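Local coordinates for protein tripeptidase (Staphylococcus aureus subsp. aureus, PDB 3RZA) that is probably a metal-dependent M20-family peptidase that cleaves tripeptides at a site holding two metal ions, at residues 127-132 with 364-369. Numbering follows the deposited sequence. Where two conformers were deposited one is given.
With CA (calcium ion), chain D; ZN (zinc ion), chain C.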
ATOM      1  N   GLY A 127      13.741  19.637  18.646  1.00 19.48           N
ATOM      2  CA  GLY A 127      12.761  20.688  18.822  1.00 19.50           C
ATOM      3  C   GLY A 127      13.341  22.097  18.831  1.00 20.10           C
ATOM      4  O   GLY A 127      12.694  23.025  19.344  1.00 17.60           O
ATOM      5  N   ALA A 128      14.509  22.290  18.200  1.00 19.48           N
ATOM      6  CA  ALA A 128      14.956  23.653  17.814  1.00 19.58           C
ATOM      7  C   ALA A 128      13.907  24.339  16.960  1.00 18.38           C
ATOM      8  O   ALA A 128      13.667  25.535  17.094  1.00 20.00           O
ATOM      9  CB  ALA A 128      16.283  23.601  17.088  1.00 19.48           C
ATOM     10  N   ASP A 129      13.326  23.564  16.062  1.00 17.84           N
ATOM     11  CA  ASP A 129      12.096  23.907  15.407  1.00 17.30           C
ATOM     12  C   ASP A 129      10.895  23.591  16.361  1.00 17.09           C
ATOM     13  O   ASP A 129      10.478  22.414  16.461  1.00 16.88           O
ATOM     14  CB  ASP A 129      11.990  23.139  14.122  1.00 18.66           C
ATOM     15  CG  ASP A 129      10.758  23.472  13.351  1.00 19.60           C
ATOM     16  OD1 ASP A 129      10.099  24.488  13.603  1.00 17.76           O
ATOM     17  OD2 ASP A 129      10.428  22.693  12.440  1.00 23.81           O
ATOM     18  N   ASP A 130      10.322  24.578  17.060  1.00 17.92           N
ATOM     19  CA  ASP A 130      10.569  26.032  16.935  1.00 15.57           C
ATOM     20  C   ASP A 130      10.899  26.689  18.285  1.00 16.10           C
ATOM     21  O   ASP A 130      10.757  27.908  18.457  1.00 13.29           O
ATOM     22  CB  ASP A 130       9.352  26.683  16.274  1.00 15.34           C
ATOM     23  CG  ASP A 130       9.628  28.103  15.750  1.00 18.73           C
ATOM     24  OD1 ASP A 130      10.800  28.385  15.397  1.00 15.78           O
ATOM     25  OD2 ASP A 130       8.678  28.945  15.748  1.00 20.10           O
ATOM     26  N   LYS A 131      11.444  25.902  19.209  1.00 18.34           N
ATOM     27  CA  LYS A 131      11.732  26.388  20.547  1.00 17.78           C
ATOM     28  C   LYS A 131      12.963  27.345  20.598  1.00 17.80           C
ATOM     29  O   LYS A 131      13.108  28.077  21.551  1.00 14.28           O
ATOM     30  CB  LYS A 131      11.848  25.205  21.528  1.00 19.34           C
ATOM     31  CG  LYS A 131      10.511  24.425  21.636  1.00 22.46           C
ATOM     32  CD  LYS A 131      10.595  23.116  22.364  1.00 25.56           C
ATOM     33  CE  LYS A 131       9.199  22.674  22.793  1.00 25.07           C
ATOM     34  NZ  LYS A 131       9.122  21.281  23.367  1.00 20.90           N
ATOM     35  N   ALA A 132      13.810  27.333  19.548  1.00 18.18           N
ATOM     36  CA  ALA A 132      14.827  28.382  19.326  1.00 16.87           C
ATOM     37  C   ALA A 132      14.167  29.739  19.202  1.00 16.74           C
ATOM     38  O   ALA A 132      14.606  30.707  19.833  1.00 18.77           O
ATOM     39  CB  ALA A 132      15.667  28.080  18.065  1.00 13.05           C
ATOM     40  N   LYS A 364      18.568  20.105   9.913  1.00 19.59           N
ATOM     41  CA  LYS A 364      18.078  18.723   9.887  0.50 20.44           C
ATOM     42  C   LYS A 364      16.796  18.566  10.716  1.00 19.72           C
ATOM     43  O   LYS A 364      16.625  17.577  11.466  1.00 19.57           O
ATOM     44  CB  LYS A 364      19.168  17.751  10.352  0.50 21.36           C
ATOM     45  CG  LYS A 364      20.463  17.834   9.541  0.50 25.22           C
ATOM     46  CD  LYS A 364      21.072  16.433   9.354  0.50 27.15           C
ATOM     47  CE  LYS A 364      22.340  16.475   8.526  0.50 28.61           C
ATOM     48  NZ  LYS A 364      23.427  17.051   9.330  0.50 25.69           N
ATOM     49  N   ILE A 365      15.891  19.541  10.564  1.00 18.08           N
ATOM     50  CA  ILE A 365      14.652  19.576  11.353  1.00 20.66           C
ATOM     51  C   ILE A 365      13.749  18.412  10.937  1.00 20.66           C
ATOM     52  O   ILE A 365      13.891  17.877   9.854  1.00 23.15           O
ATOM     53  CB  ILE A 365      13.905  20.962  11.275  1.00 20.10           C
ATOM     54  CG1 ILE A 365      13.389  21.279   9.842  1.00 23.29           C
ATOM     55  CG2 ILE A 365      14.828  22.084  11.782  1.00 20.09           C
ATOM     56  CD1 ILE A 365      12.508  22.552   9.761  1.00 24.31           C
ATOM     57  N   HIS A 366      12.901  17.986  11.858  1.00 20.86           N
ATOM     58  CA  HIS A 366      11.997  16.821  11.693  1.00 21.61           C
ATOM     59  C   HIS A 366      12.713  15.485  11.606  1.00 22.49           C
ATOM     60  O   HIS A 366      12.138  14.529  11.102  1.00 26.43           O
ATOM     61  CB  HIS A 366      11.075  16.945  10.470  1.00 22.72           C
ATOM     62  CG  HIS A 366      10.247  18.179  10.436  1.00 23.63           C
ATOM     63  ND1 HIS A 366       9.251  18.353   9.499  1.00 29.32           N
ATOM     64  CD2 HIS A 366      10.215  19.270  11.226  1.00 24.78           C
ATOM     65  CE1 HIS A 366       8.653  19.505   9.700  1.00 29.75           C
ATOM     66  NE2 HIS A 366       9.212  20.083  10.748  1.00 27.33           N
ATOM     67  N   THR A 367      13.966  15.419  12.055  1.00 21.50           N
ATOM     68  CA  THR A 367      14.717  14.185  12.087  1.00 22.99           C
ATOM     69  C   THR A 367      15.408  14.096  13.419  1.00 21.98           C
ATOM     70  O   THR A 367      15.625  15.117  14.095  1.00 23.02           O
ATOM     71  CB  THR A 367      15.792  14.086  10.945  1.00 23.63           C
ATOM     72  OG1 THR A 367      16.944  14.888  11.274  1.00 23.67           O
ATOM     73  CG2 THR A 367      15.213  14.497   9.583  1.00 22.42           C
ATOM     74  N   THR A 368      15.812  12.885  13.771  1.00 22.76           N
ATOM     75  CA  THR A 368      16.548  12.651  15.004  1.00 22.06           C
ATOM     76  C   THR A 368      18.013  13.166  14.982  1.00 20.17           C
ATOM     77  O   THR A 368      18.689  13.087  15.990  1.00 22.13           O
ATOM     78  CB  THR A 368      16.518  11.138  15.431  1.00 21.40           C
ATOM     79  OG1 THR A 368      17.200  10.343  14.469  1.00 26.15           O
ATOM     80  CG2 THR A 368      15.083  10.607  15.589  1.00 22.46           C
ATOM     81  N   ASN A 369      18.498  13.652  13.834  1.00 21.65           N
ATOM     82  CA  ASN A 369      19.780  14.395  13.732  1.00 22.04           C
ATOM     83  C   ASN A 369      19.622  15.916  13.797  1.00 20.09           C
ATOM     84  O   ASN A 369      20.573  16.632  13.505  1.00 17.49           O
ATOM     85  CB  ASN A 369      20.502  14.030  12.423  1.00 22.22           C
ATOM     86  CG  ASN A 369      20.792  12.565  12.317  1.00 25.82           C
ATOM     87  OD1 ASN A 369      21.375  11.977  13.216  1.00 27.55           O
ATOM     88  ND2 ASN A 369      20.370  11.961  11.225  1.00 25.96           N
TER
HETATM   89 CA    CA D 402       8.640  22.017  11.632  1.00 32.28          CA
HETATM   90 ZN    ZN C 401       8.491  25.435  12.726  1.00 26.60          ZN
HETATM   91  O   HOH W   1       8.108  24.426  10.940  1.00 33.92           O
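The carboxylate of D129 and the imidazole of H366 lie nearly in one plane, 8° apart. I365 lies to one side of the carboxylate plane: its CD1 comes to 3.4 Å from OD2 of D129, and its CG2 lies 3.8 Å from CB of D129. The calcium and zinc ions sit at the oxygen edge. At the ring edge, OD2 of D129 is 3.3 Å from NE2 of H366, near the ring plane. These two atoms make no hydrogen bond but share the calcium, at 2.1 Å from OD2 of D129 and 2.2 Å from NE2 of H366.

With chi1 of I365 at 65°, the CG1 arm carries CD1 toward OD2 while CG2 stays by CB.

OD1 of D129 holds the zinc ion at 2.1 Å. D129 therefore bridges the two metals, and a water bridges them too, at 2.1 Å from the zinc and 2.6 Å from the calcium. CG of D129 is anti to the backbone N (chi1 -178°), and this carries the carboxylate out to the ions. H98 and D186 complete the protein ligands of the zinc, and E163 those of the calcium.

D129 is joined to D130 by a cis peptide bond. E370 accepts hydrogen bonds from the backbone N of G127 and D129. OD2 of D130 is hydrogen-bonded to S97 and to the backbone N of H98, which ties the start of the helix to a zinc ligand.

A type II turn from K364 to T367 presents I365 and H366. OG1 of T367 donates a hydrogen bond to O of K364.

The bridging carboxylate and water fit the two-metal centre of M20 peptidases. The second metal, modelled as calcium, probably corresponds to the second zinc of relatives. The two ions would probably polarise the water, consistent with a role in peptide hydrolysis.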